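Local coordinates for protein 4-hydroxy-3-methylbut-2-enyl diphosphate reductase (Aquifex aeolicus, PDB 3DNF) that reduces (E)-4-hydroxy-3-methylbut-2-enyl diphosphate to isopentenyl and dimethylallyl diphosphate with an iron-sulfur cluster, in the last step of the non-mevalonate isoprenoid pathway, at residues E25-S30 and L53-S58; H103-Q108 and I189-N194; E148-A153 and K173-E178; E201-L206 and D211-I216; E242-L247 and K275-E280. All coordinates share one frame; numbering follows the deposited sequence.

Contact 1 (E25-S30 and L53-S58); sequences ESLKES and LGVFPS
The flat groups here are the peptide carbonyls of Leu53 and Gly54, and the methyls of Leu27 lie against their oxygens. Leu27 CD1 is 3.6 Å from Leu53 O, and CD2 is 3.7 Å from Gly54 O. Leu27 CD1 also comes within 4.2 Å of Leu53 CB. The forked end of Leu27 thus lies against the backbone turn at the end of helix 44-53, where Gly54 takes a positive phi (106°) and closes the helix in a Schellman motif. At the fork, Leu27 CG lies 3.9 Å from Val55 CG2, the two side chains crossing at a slant. With CG opposite the carbonyl carbon (chi1 -72°), Leu27 presents its fork to Val55 and the two carbonyls; in Val55 the branch that touches, CG2, is likewise opposite its own carbonyl carbon. No hydrogen bond crosses the contact, which is van der Waals packing throughout. The turn carrying Leu27 is pinned by Ser26 O, which accepts from Ser30 OG at 2.7 Å and from the backbone N of Glu29, the two donors coming from opposite faces of its plane. Strand 55-57 is an outermost strand of a parallel four-stranded sheet and bonds through Phe56 to Val34 and Thr36 of strand 34-36. Leu27 also rests on Val34 and Val55 on Leu50, so the chain leaving helix 14-26 meets the junction of helix 44-53 with this strand.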
# COMPACT_ATOMS: atom_id res chain seq x y z
N GLU B 25 5.24 -27.40 30.76
CA GLU B 25 6.35 -28.36 30.63
C GLU B 25 7.60 -27.95 31.41
O GLU B 25 8.36 -28.83 31.88
CB GLU B 25 6.68 -28.68 29.16
CG GLU B 25 5.66 -29.64 28.50
CD GLU B 25 6.17 -31.08 28.28
OE1 GLU B 25 6.97 -31.62 29.09
OE2 GLU B 25 5.74 -31.69 27.27
N SER B 26 7.81 -26.66 31.59
CA SER B 26 9.01 -26.15 32.34
C SER B 26 9.06 -26.58 33.78
O SER B 26 10.13 -26.60 34.39
CB SER B 26 9.15 -24.62 32.29
OG SER B 26 8.13 -23.95 33.03
N LEU B 27 7.91 -26.96 34.35
CA LEU B 27 7.87 -27.46 35.73
C LEU B 27 8.76 -28.71 35.89
O LEU B 27 9.28 -28.91 36.95
CB LEU B 27 6.43 -27.80 36.11
CG LEU B 27 5.56 -26.54 36.30
CD1 LEU B 27 4.09 -27.08 36.29
CD2 LEU B 27 5.86 -25.91 37.62
N LYS B 28 8.89 -29.52 34.83
CA LYS B 28 9.61 -30.78 34.84
C LYS B 28 11.11 -30.62 34.72
O LYS B 28 11.84 -31.60 34.79
CB LYS B 28 9.08 -31.73 33.76
CG LYS B 28 7.73 -32.36 34.10
CD LYS B 28 7.04 -32.99 32.90
CE LYS B 28 5.79 -33.75 33.35
NZ LYS B 28 5.01 -34.15 32.14
N GLU B 29 11.59 -29.39 34.53
CA GLU B 29 13.03 -29.13 34.38
C GLU B 29 13.49 -28.00 35.32
O GLU B 29 14.67 -27.63 35.33
CB GLU B 29 13.37 -28.74 32.92
CG GLU B 29 12.60 -27.50 32.43
CD GLU B 29 12.95 -26.98 31.01
OE1 GLU B 29 14.16 -26.83 30.70
OE2 GLU B 29 11.99 -26.66 30.23
N SER B 30 12.56 -27.45 36.09
CA SER B 30 12.86 -26.32 36.95
C SER B 30 13.14 -26.67 38.41
O SER B 30 12.24 -27.06 39.17
CB SER B 30 11.71 -25.30 36.87
OG SER B 30 11.67 -24.75 35.56
N LEU B 53 -0.88 -25.05 39.53
CA LEU B 53 0.16 -26.01 39.09
C LEU B 53 1.58 -25.67 39.52
O LEU B 53 2.49 -26.52 39.42
CB LEU B 53 0.18 -26.10 37.55
CG LEU B 53 -0.96 -26.73 36.78
CD1 LEU B 53 -0.68 -26.62 35.28
CD2 LEU B 53 -1.18 -28.20 37.22
N GLY B 54 1.80 -24.43 39.94
CA GLY B 54 3.13 -23.92 40.26
C GLY B 54 3.75 -22.95 39.24
O GLY B 54 4.96 -22.69 39.26
N VAL B 55 2.94 -22.48 38.30
CA VAL B 55 3.37 -21.46 37.33
C VAL B 55 2.80 -20.09 37.75
O VAL B 55 1.61 -19.85 37.61
CB VAL B 55 2.97 -21.87 35.88
CG1 VAL B 55 3.30 -20.75 34.91
CG2 VAL B 55 3.64 -23.20 35.48
N PHE B 56 3.66 -19.24 38.31
CA PHE B 56 3.21 -18.01 38.96
C PHE B 56 3.40 -16.82 38.07
O PHE B 56 4.42 -16.69 37.44
CB PHE B 56 4.01 -17.79 40.25
CG PHE B 56 3.84 -18.90 41.28
CD1 PHE B 56 2.80 -18.83 42.19
CD2 PHE B 56 4.66 -20.04 41.27
CE1 PHE B 56 2.61 -19.82 43.14
CE2 PHE B 56 4.47 -21.04 42.22
CZ PHE B 56 3.44 -20.93 43.16
N PRO B 57 2.40 -15.93 38.04
CA PRO B 57 2.49 -14.70 37.28
C PRO B 57 3.37 -13.71 38.05
O PRO B 57 3.01 -13.29 39.16
CB PRO B 57 1.05 -14.22 37.25
CG PRO B 57 0.42 -14.78 38.45
CD PRO B 57 1.09 -16.09 38.72
N SER B 58 4.51 -13.36 37.48
CA SER B 58 5.37 -12.39 38.17
C SER B 58 4.70 -11.03 38.36
O SER B 58 3.92 -10.61 37.52
CB SER B 58 6.74 -12.31 37.52
OG SER B 58 6.70 -11.58 36.31

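Contact 2 (H103-Q108 and I189-N194); sequences HEAVCQ and INTICN. With F3S (Fe3-s4 cluster), chain E.
A single methyl, Ile189 CD1, carries most of this contact and meets both an alanine methyl and an amide oxygen of helix 97-111. Ile189 CD1 lies 4.1 Å from Ala105 CB and 3.9 Å from Gln108 OE1, touching them in directions about square to each other. The stretched side chain of Gln108, its CG opposite the backbone N (chi1 179°), slants across the isoleucine; its other amide atom, NE2, is engaged by Glu112. Thr191 adds a looser touch, CG2 to Ala105 CB at 4.3 Å, while its OG1 bonds to Ala163 O. Beyond Ile189 the chain bends through an Asx turn: the N-H of Ile192 bonds to Asn190 OD1 at 2.9 Å, almost in line with the side-chain C=O. The turn leads to Cys193, whose SG binds iron FE1 of the cluster at 2.3 Å and also caps a backbone N just beyond Asn194, where the chain turns into helix 195-206. The cluster is present as 3Fe-4S, probably derived from a 4Fe-4S form; Cys13 and Cys96 also line its pocket. Asn190 ND2 bonds to Ala180 O of the second subunit. Helix 97-111 lies over strand 158-163, with Ala105 on Val162, and Ile189, ending outermost strand 185-189, bonds to Ile161 of that strand; the contact therefore joins this helix to the sheet's edge and to the loop before helix 195-206.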
# COMPACT_ATOMS: atom_id res chain seq x y z
N HIS B 103 10.24 -9.71 14.34
CA HIS B 103 11.62 -9.36 14.75
C HIS B 103 12.63 -9.58 13.60
O HIS B 103 13.52 -8.72 13.33
CB HIS B 103 12.04 -10.25 15.91
CG HIS B 103 11.22 -10.09 17.14
ND1 HIS B 103 11.41 -10.88 18.26
CD2 HIS B 103 10.21 -9.24 17.45
CE1 HIS B 103 10.55 -10.52 19.20
NE2 HIS B 103 9.83 -9.51 18.74
N GLU B 104 12.49 -10.73 12.94
CA GLU B 104 13.34 -11.08 11.80
C GLU B 104 13.15 -10.06 10.66
O GLU B 104 14.13 -9.61 10.06
CB GLU B 104 13.03 -12.50 11.32
CG GLU B 104 13.52 -13.57 12.33
CD GLU B 104 12.87 -14.95 12.13
OE1 GLU B 104 12.39 -15.25 11.00
OE2 GLU B 104 12.85 -15.75 13.11
N ALA B 105 11.90 -9.69 10.41
CA ALA B 105 11.54 -8.86 9.26
C ALA B 105 12.10 -7.46 9.44
O ALA B 105 12.60 -6.85 8.46
CB ALA B 105 10.04 -8.77 9.10
N VAL B 106 12.05 -6.92 10.66
CA VAL B 106 12.58 -5.53 10.81
C VAL B 106 14.08 -5.53 10.62
O VAL B 106 14.66 -4.57 10.03
CB VAL B 106 12.12 -4.81 12.10
CG1 VAL B 106 10.58 -4.65 12.16
CG2 VAL B 106 12.71 -5.48 13.36
N CYS B 107 14.72 -6.61 11.02
CA CYS B 107 16.16 -6.68 10.80
C CYS B 107 16.56 -6.89 9.33
O CYS B 107 17.53 -6.31 8.87
CB CYS B 107 16.81 -7.71 11.71
SG CYS B 107 16.62 -7.27 13.49
N GLN B 108 15.82 -7.74 8.63
CA GLN B 108 15.99 -7.94 7.21
C GLN B 108 15.82 -6.63 6.46
O GLN B 108 16.68 -6.30 5.64
CB GLN B 108 15.04 -9.01 6.69
CG GLN B 108 15.16 -9.23 5.18
CD GLN B 108 13.95 -9.94 4.62
OE1 GLN B 108 13.19 -10.58 5.35
NE2 GLN B 108 13.75 -9.81 3.33
N ILE B 189 6.42 -6.38 4.20
CA ILE B 189 6.37 -7.77 4.61
C ILE B 189 5.15 -7.91 5.52
O ILE B 189 5.13 -7.40 6.66
CB ILE B 189 7.67 -8.19 5.31
CG1 ILE B 189 8.86 -7.98 4.36
CG2 ILE B 189 7.51 -9.68 5.83
CD1 ILE B 189 10.21 -8.15 5.07
N ASN B 190 4.13 -8.58 5.00
CA ASN B 190 2.86 -8.68 5.72
C ASN B 190 2.97 -9.70 6.86
O ASN B 190 2.86 -10.90 6.63
CB ASN B 190 1.69 -9.03 4.81
CG ASN B 190 0.34 -8.99 5.54
OD1 ASN B 190 0.27 -9.09 6.78
ND2 ASN B 190 -0.71 -8.87 4.80
N THR B 191 3.14 -9.19 8.07
CA THR B 191 3.31 -10.06 9.24
C THR B 191 2.03 -10.19 10.10
O THR B 191 2.09 -10.64 11.26
CB THR B 191 4.43 -9.51 10.09
OG1 THR B 191 4.21 -8.12 10.30
CG2 THR B 191 5.82 -9.73 9.45
N ILE B 192 0.88 -9.79 9.54
CA ILE B 192 -0.42 -9.96 10.22
C ILE B 192 -0.73 -11.44 10.35
O ILE B 192 -0.69 -12.18 9.37
CB ILE B 192 -1.57 -9.24 9.46
CG1 ILE B 192 -1.29 -7.73 9.46
CG2 ILE B 192 -2.94 -9.57 10.08
CD1 ILE B 192 -2.38 -6.89 8.75
N CYS B 193 -1.07 -11.86 11.56
CA CYS B 193 -1.39 -13.27 11.81
C CYS B 193 -2.85 -13.51 11.47
O CYS B 193 -3.71 -12.69 11.83
CB CYS B 193 -1.09 -13.59 13.29
SG CYS B 193 -1.64 -15.22 13.73
N ASN B 194 -3.15 -14.63 10.81
CA ASN B 194 -4.54 -14.91 10.41
C ASN B 194 -5.42 -15.53 11.51
O ASN B 194 -6.60 -15.82 11.25
CB ASN B 194 -4.61 -15.78 9.13
CG ASN B 194 -3.96 -17.17 9.31
OD1 ASN B 194 -3.55 -17.57 10.40
ND2 ASN B 194 -3.86 -17.90 8.21
FE1 F3S E . -1.13 -15.16 16.02
FE3 F3S E . 0.97 -15.89 17.56
FE4 F3S E . -1.36 -15.81 18.34
S1 F3S E . 0.82 -14.05 16.23
S2 F3S E . -2.87 -14.58 17.37
S3 F3S E . -0.71 -17.25 16.85
S4 F3S E . 0.29 -15.57 19.73

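Contact 3 (E148-A153 and K173-E178); sequences EDIGEA and KEVVGE
Ile150 reaches across to helix 169-182 with the end of its long branch, CD1, which overlaps the aliphatic part of Glu178: CD1 to Glu178 CG is 3.7 Å. Its shorter branch meets the helix one turn earlier, Ile150 CG2 lying 4.2 Å from Val175 CG1. One side chain thus spans two successive positions on the same helix face. In Ile150 a chi1 of 70° places CG1 in the crowded position between backbone N and carbonyl carbon, a setting that directs CD1 to Glu178 while CG2 faces Val175. Ile150 and Glu178 cross at about a right angle, a methyl against a methylene, and no hydrogen bond spans the segments. The glutamate does two things at once. Its CG stands opposite the backbone N and its chain bends at the next bond (chi2 61°); the methylene packs on the isoleucine while the carboxylate is held by other partners. Glu178 OE2 takes a hydrogen bond from Trp182 NE1, and OE1 forms a salt bridge with Lys173 of the second subunit. The reverse pairing is made too, Lys173 of this chain binding Glu174 and Glu178 of the second subunit, so the helix belongs to the dimer interface, where Val176 meets its own copy. Within the chain, Ile150 and Val175 both rest on Val144 of outermost strand 141-144, and Val175 also touches Val119 of strand 115-119. The contact therefore ties the connection between strands 141-144 and 158-163 to helix 169-182, which links the parallel neighbours 158-163 and 185-189 in a beta-alpha-beta crossover on the same sheet.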
# COMPACT_ATOMS: atom_id res chain seq x y z
N GLU B 148 -1.77 9.98 10.87
CA GLU B 148 -0.94 11.17 11.12
C GLU B 148 0.50 10.80 11.49
O GLU B 148 1.41 11.62 11.31
CB GLU B 148 -1.56 12.06 12.21
CG GLU B 148 -2.42 13.19 11.66
CD GLU B 148 -2.27 14.48 12.47
OE1 GLU B 148 -2.21 14.41 13.73
OE2 GLU B 148 -2.22 15.58 11.85
N ASP B 149 0.70 9.57 11.97
CA ASP B 149 2.04 9.06 12.32
C ASP B 149 2.99 8.87 11.12
O ASP B 149 4.20 8.79 11.31
CB ASP B 149 1.94 7.74 13.08
CG ASP B 149 1.36 7.89 14.49
OD1 ASP B 149 1.53 8.95 15.11
OD2 ASP B 149 0.78 6.91 15.01
N ILE B 150 2.47 8.79 9.90
CA ILE B 150 3.33 8.47 8.75
C ILE B 150 4.29 9.58 8.28
O ILE B 150 5.24 9.31 7.55
CB ILE B 150 2.53 7.93 7.54
CG1 ILE B 150 1.69 9.03 6.89
CG2 ILE B 150 1.67 6.76 7.95
CD1 ILE B 150 1.09 8.60 5.56
N GLY B 151 4.03 10.82 8.70
CA GLY B 151 4.87 11.98 8.36
C GLY B 151 6.37 11.74 8.29
O GLY B 151 7.02 12.07 7.30
N GLU B 152 6.94 11.18 9.36
CA GLU B 152 8.38 10.96 9.43
C GLU B 152 8.89 9.95 8.37
O GLU B 152 9.96 10.13 7.81
CB GLU B 152 8.79 10.55 10.84
CG GLU B 152 10.29 10.41 11.07
CD GLU B 152 11.01 11.75 11.20
OE1 GLU B 152 10.33 12.81 11.26
OE2 GLU B 152 12.26 11.74 11.22
N ALA B 153 8.11 8.90 8.10
CA ALA B 153 8.47 7.94 7.07
C ALA B 153 8.50 8.58 5.67
O ALA B 153 9.29 8.16 4.83
CB ALA B 153 7.52 6.65 7.11
N LYS B 173 -3.84 -1.79 5.21
CA LYS B 173 -4.04 -1.57 3.77
C LYS B 173 -3.96 -0.06 3.41
O LYS B 173 -3.33 0.32 2.42
CB LYS B 173 -5.36 -2.20 3.31
CG LYS B 173 -5.78 -1.81 1.92
CD LYS B 173 -7.04 -2.52 1.49
CE LYS B 173 -7.42 -2.05 0.11
NZ LYS B 173 -8.72 -2.66 -0.26
N GLU B 174 -4.57 0.77 4.26
CA GLU B 174 -4.56 2.22 4.10
C GLU B 174 -3.16 2.82 4.22
O GLU B 174 -2.80 3.68 3.39
CB GLU B 174 -5.52 2.88 5.12
CG GLU B 174 -5.52 4.40 5.14
CD GLU B 174 -6.16 5.01 3.91
OE1 GLU B 174 -6.86 4.28 3.16
OE2 GLU B 174 -5.96 6.22 3.66
N VAL B 175 -2.43 2.42 5.27
CA VAL B 175 -1.06 2.90 5.52
C VAL B 175 -0.13 2.53 4.37
O VAL B 175 0.65 3.35 3.88
CB VAL B 175 -0.45 2.32 6.85
CG1 VAL B 175 1.06 2.72 6.95
CG2 VAL B 175 -1.20 2.84 8.03
N VAL B 176 -0.19 1.26 3.96
CA VAL B 176 0.65 0.80 2.85
C VAL B 176 0.38 1.61 1.56
O VAL B 176 1.30 2.09 0.92
CB VAL B 176 0.47 -0.72 2.61
CG1 VAL B 176 1.07 -1.14 1.24
CG2 VAL B 176 1.05 -1.55 3.79
N GLY B 177 -0.89 1.77 1.21
CA GLY B 177 -1.27 2.46 -0.01
C GLY B 177 -0.85 3.92 0.06
O GLY B 177 -0.30 4.45 -0.89
N GLU B 178 -1.07 4.54 1.21
CA GLU B 178 -0.74 5.94 1.38
C GLU B 178 0.76 6.20 1.28
O GLU B 178 1.21 7.04 0.50
CB GLU B 178 -1.33 6.49 2.69
CG GLU B 178 -1.24 8.03 2.80
CD GLU B 178 -1.99 8.81 1.71
OE1 GLU B 178 -3.01 8.33 1.17
OE2 GLU B 178 -1.54 9.93 1.40

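Contact 4 (E201-L206 and D211-I216); sequences ESVKKL and DVMIII
Val203 faces Met213 and Ile215 across the layer between helix and sheet in an open alpha/beta fold, where helix 195-206 runs nearly antiparallel to strand 212-216. The short axes are inclined at 161° and approach to 10.6 Å, with a four-residue link between the segments. The valine points toward the strand and divides its two methyls: CG1 goes to Met213 CE at 4.2 Å, CG2 to Ile215 CD1, also at 4.2 Å. Met213 and Ile215 are two residues apart and lie on the same face of the strand, so the valine addresses both. All three Met213 torsions have the same sign, from -59° to -87°, which curls the chain and lays its sulfur and terminal methyl against the helix. Leu206, one turn after Val203, meets the same methionine lower on its chain. The four side chains are buried and wholly apolar in their meeting. Val203 also touches Leu227 and Ile230 of helix 222-234, a second helix on this side, and Ser261 of strand 257-262. Where the helix ends, the leucine comes nearest the methionine with its branch point, Leu206 CG lying 4.4 Å from Met213 SD.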
# COMPACT_ATOMS: atom_id res chain seq x y z
N GLU B 201 -14.20 -16.47 10.64
CA GLU B 201 -14.79 -17.15 9.47
C GLU B 201 -15.38 -18.52 9.81
O GLU B 201 -16.35 -18.96 9.18
CB GLU B 201 -13.75 -17.30 8.35
CG GLU B 201 -13.17 -15.97 7.82
CD GLU B 201 -14.22 -14.93 7.45
OE1 GLU B 201 -15.28 -15.29 6.89
OE2 GLU B 201 -13.99 -13.73 7.72
N SER B 202 -14.78 -19.18 10.79
CA SER B 202 -15.30 -20.44 11.31
C SER B 202 -16.65 -20.25 12.01
O SER B 202 -17.53 -21.10 11.90
CB SER B 202 -14.29 -21.08 12.26
OG SER B 202 -14.76 -22.32 12.77
N VAL B 203 -16.81 -19.12 12.71
CA VAL B 203 -18.10 -18.72 13.29
C VAL B 203 -19.11 -18.35 12.20
O VAL B 203 -20.28 -18.74 12.27
CB VAL B 203 -17.92 -17.57 14.31
CG1 VAL B 203 -19.24 -16.86 14.60
CG2 VAL B 203 -17.32 -18.11 15.59
N LYS B 204 -18.64 -17.62 11.19
CA LYS B 204 -19.46 -17.28 10.02
C LYS B 204 -20.08 -18.52 9.36
O LYS B 204 -21.26 -18.51 9.01
CB LYS B 204 -18.66 -16.50 8.97
CG LYS B 204 -18.50 -15.02 9.27
CD LYS B 204 -18.65 -14.19 8.00
CE LYS B 204 -18.28 -12.72 8.23
NZ LYS B 204 -16.82 -12.55 8.46
N LYS B 205 -19.28 -19.57 9.19
CA LYS B 205 -19.74 -20.79 8.55
C LYS B 205 -20.65 -21.62 9.47
O LYS B 205 -21.63 -22.22 9.00
CB LYS B 205 -18.57 -21.64 8.07
CG LYS B 205 -17.79 -21.04 6.90
CD LYS B 205 -16.81 -22.05 6.26
CE LYS B 205 -15.76 -22.61 7.25
NZ LYS B 205 -14.66 -21.66 7.63
N LEU B 206 -20.35 -21.63 10.76
CA LEU B 206 -21.13 -22.44 11.70
C LEU B 206 -22.47 -21.80 12.09
O LEU B 206 -23.49 -22.51 12.19
CB LEU B 206 -20.30 -22.81 12.94
CG LEU B 206 -20.85 -23.94 13.83
CD1 LEU B 206 -21.11 -25.22 13.05
CD2 LEU B 206 -19.94 -24.22 15.03
N ASP B 211 -28.88 -24.39 15.47
CA ASP B 211 -30.01 -23.70 16.09
C ASP B 211 -29.59 -22.58 17.04
O ASP B 211 -30.14 -21.47 16.98
CB ASP B 211 -30.93 -24.69 16.79
CG ASP B 211 -31.71 -25.55 15.77
OD1 ASP B 211 -32.40 -24.82 14.83
OD2 ASP B 211 -31.64 -26.95 15.90
N VAL B 212 -28.63 -22.86 17.92
CA VAL B 212 -28.14 -21.87 18.86
C VAL B 212 -26.63 -21.78 18.75
O VAL B 212 -25.96 -22.80 18.59
CB VAL B 212 -28.54 -22.18 20.34
CG1 VAL B 212 -28.41 -23.68 20.64
CG2 VAL B 212 -27.72 -21.37 21.35
N MET B 213 -26.13 -20.55 18.83
CA MET B 213 -24.71 -20.26 18.88
C MET B 213 -24.33 -19.77 20.27
O MET B 213 -24.96 -18.84 20.81
CB MET B 213 -24.36 -19.20 17.82
CG MET B 213 -24.04 -19.77 16.45
SD MET B 213 -22.63 -20.93 16.47
CE MET B 213 -21.21 -19.89 16.80
N ILE B 214 -23.32 -20.40 20.86
CA ILE B 214 -22.71 -19.96 22.12
C ILE B 214 -21.31 -19.40 21.88
O ILE B 214 -20.46 -20.09 21.32
CB ILE B 214 -22.62 -21.11 23.17
CG1 ILE B 214 -23.99 -21.78 23.40
CG2 ILE B 214 -21.99 -20.61 24.49
CD1 ILE B 214 -25.13 -20.85 23.87
N ILE B 215 -21.09 -18.16 22.29
CA ILE B 215 -19.80 -17.49 22.17
C ILE B 215 -19.24 -17.25 23.58
O ILE B 215 -19.86 -16.57 24.41
CB ILE B 215 -19.90 -16.15 21.37
CG1 ILE B 215 -20.43 -16.37 19.93
CG2 ILE B 215 -18.59 -15.36 21.41
CD1 ILE B 215 -19.62 -17.33 19.05
N ILE B 216 -18.08 -17.85 23.86
CA ILE B 216 -17.48 -17.78 25.19
C ILE B 216 -16.32 -16.77 25.22
O ILE B 216 -15.55 -16.65 24.27
CB ILE B 216 -17.00 -19.18 25.68
CG1 ILE B 216 -18.11 -20.22 25.54
CG2 ILE B 216 -16.53 -19.11 27.14
CD1 ILE B 216 -17.58 -21.64 25.45

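Contact 5 (E242-L247 and K275-E280); sequences ETAEEL and KSRIQE
The backbones come nearest at Ala244 and Arg277, whose CA atoms are 6.5 Å apart, as a 3-10 turn (244-246) is laid beside helix 268-281. The turn belongs to the connection from strand 238-241 to strand 257-262 in an open alpha/beta fold, and the helix covers the same sheet. Leu247 carries the packing. Its CD1 fits between two side chains of the helix, 3.6 Å from Arg277 CG and 3.7 Å from Ile278 CG1, while its CD2 lies by the end of Ile278. The leucine and arginine run alongside each other in opposite directions; leucine and isoleucine cross at about a right angle. Ala244 covers the arginine stem further, its CB 4.0 Å from Arg277 CB. Arg277 sets out with CG opposite the backbone N (chi1 167°); its CB and CG lie along Leu247 and Ala244, and the bends at chi2 and chi3 carry the guanidinium group over to Glu280. Leu247 and Ile278 are buried and share Phe252 as a neighbour, and Ile278 continues onto Val258 and Ile260 of strand 257-262. The Glu246 carboxylate folds back over the residues leading into the turn: Glu246 OE2 takes the N-H groups of Glu242 (N at 2.8 Å) and Thr243, both from above its plane and on one face. At the helix surface the Arg277-Glu280 pair is a salt bridge by charge alone, with Glu280 OE2 3.2 Å from Arg277 NH2 and well out of the guanidinium plane.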
# COMPACT_ATOMS: atom_id res chain seq x y z
N GLU B 242 -19.49 -15.81 29.83
CA GLU B 242 -18.14 -15.91 30.42
C GLU B 242 -17.93 -17.25 31.14
O GLU B 242 -16.80 -17.74 31.24
CB GLU B 242 -17.90 -14.75 31.39
CG GLU B 242 -17.61 -13.43 30.72
CD GLU B 242 -17.33 -12.32 31.72
OE1 GLU B 242 -17.93 -12.33 32.82
OE2 GLU B 242 -16.52 -11.42 31.39
N THR B 243 -19.03 -17.83 31.62
CA THR B 243 -19.00 -19.08 32.37
C THR B 243 -20.18 -19.96 31.97
O THR B 243 -21.24 -19.45 31.58
CB THR B 243 -19.06 -18.81 33.92
OG1 THR B 243 -17.97 -17.96 34.29
CG2 THR B 243 -18.96 -20.10 34.73
N ALA B 244 -20.00 -21.28 32.07
CA ALA B 244 -21.10 -22.24 31.92
C ALA B 244 -22.30 -21.94 32.83
O ALA B 244 -23.44 -22.34 32.52
CB ALA B 244 -20.60 -23.66 32.15
N GLU B 245 -22.05 -21.25 33.95
CA GLU B 245 -23.09 -20.84 34.90
C GLU B 245 -24.18 -20.01 34.24
O GLU B 245 -25.33 -20.04 34.67
CB GLU B 245 -22.49 -20.02 36.05
CG GLU B 245 -21.56 -20.78 36.99
CD GLU B 245 -22.19 -22.03 37.59
OE1 GLU B 245 -21.49 -23.07 37.65
OE2 GLU B 245 -23.37 -21.99 37.99
N GLU B 246 -23.81 -19.28 33.19
CA GLU B 246 -24.74 -18.37 32.51
C GLU B 246 -25.68 -19.07 31.53
O GLU B 246 -26.71 -18.50 31.15
CB GLU B 246 -23.96 -17.26 31.83
CG GLU B 246 -23.11 -16.45 32.79
CD GLU B 246 -22.18 -15.49 32.08
OE1 GLU B 246 -22.66 -14.60 31.36
OE2 GLU B 246 -20.95 -15.63 32.26
N LEU B 247 -25.34 -20.30 31.14
CA LEU B 247 -26.16 -21.09 30.22
C LEU B 247 -27.57 -21.34 30.75
O LEU B 247 -27.77 -22.15 31.65
CB LEU B 247 -25.49 -22.44 29.91
CG LEU B 247 -24.24 -22.43 29.03
CD1 LEU B 247 -23.47 -23.75 29.13
CD2 LEU B 247 -24.59 -22.11 27.57
N LYS B 275 -19.54 -27.10 27.07
CA LYS B 275 -20.03 -28.23 26.29
C LYS B 275 -20.76 -29.26 27.15
O LYS B 275 -21.86 -29.68 26.81
CB LYS B 275 -18.89 -28.89 25.50
CG LYS B 275 -19.29 -30.15 24.73
CD LYS B 275 -18.12 -30.67 23.93
CE LYS B 275 -18.49 -31.95 23.21
NZ LYS B 275 -17.83 -31.98 21.88
N SER B 276 -20.16 -29.67 28.26
CA SER B 276 -20.79 -30.71 29.07
C SER B 276 -21.93 -30.20 29.96
O SER B 276 -22.74 -30.99 30.44
CB SER B 276 -19.77 -31.55 29.84
OG SER B 276 -18.75 -30.75 30.39
N ARG B 277 -22.00 -28.89 30.16
CA ARG B 277 -23.17 -28.29 30.82
C ARG B 277 -24.34 -28.26 29.84
O ARG B 277 -25.48 -28.50 30.23
CB ARG B 277 -22.84 -26.91 31.43
CG ARG B 277 -24.04 -26.03 31.89
CD ARG B 277 -25.25 -26.79 32.45
NE ARG B 277 -25.31 -26.85 33.90
CZ ARG B 277 -26.44 -27.00 34.60
NH1 ARG B 277 -27.61 -27.10 33.98
NH2 ARG B 277 -26.39 -27.03 35.92
N ILE B 278 -24.05 -27.98 28.57
CA ILE B 278 -25.07 -28.05 27.51
C ILE B 278 -25.61 -29.48 27.38
O ILE B 278 -26.82 -29.68 27.25
CB ILE B 278 -24.55 -27.49 26.16
CG1 ILE B 278 -24.36 -25.97 26.26
CG2 ILE B 278 -25.51 -27.83 25.02
CD1 ILE B 278 -23.58 -25.35 25.13
N GLN B 279 -24.71 -30.47 27.44
CA GLN B 279 -25.10 -31.88 27.46
C GLN B 279 -25.90 -32.27 28.71
O GLN B 279 -26.69 -33.22 28.67
CB GLN B 279 -23.87 -32.79 27.31
CG GLN B 279 -23.40 -32.94 25.88
CD GLN B 279 -21.96 -33.41 25.77
OE1 GLN B 279 -21.13 -33.10 26.62
NE2 GLN B 279 -21.66 -34.16 24.71
N GLU B 280 -25.68 -31.55 29.81
CA GLU B 280 -26.41 -31.74 31.06
C GLU B 280 -27.79 -31.09 31.00
O GLU B 280 -28.72 -31.54 31.67
CB GLU B 280 -25.60 -31.17 32.23
CG GLU B 280 -26.08 -31.63 33.59
CD GLU B 280 -25.97 -30.56 34.66
OE1 GLU B 280 -24.83 -30.25 35.07
OE2 GLU B 280 -27.02 -30.04 35.08

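From the N terminus, contact 1 closes a short loop holding strand 34-36 and helix 44-53, joining the chain leaving helix 14-26 to outermost strand 55-57. Contact 2 closes a long loop from helix 97-111 to the cluster-binding loop after strand 185-189. Contact 3 falls within that loop and packs on the same sheet, that of strands 141-144, 115-119, 158-163 and 185-189; both reach the second subunit. Contacts 4 and 5 follow in series on the sheet of strands 3-6, 257-262, 212-216 and 238-241, helix 195-206 leading from contact 2 to contact 4. Those two meet through Ile214, whose CD1 is 4.0 Å from Leu247 CD2. No contacts cross, and the three sheets form a trilobal structure.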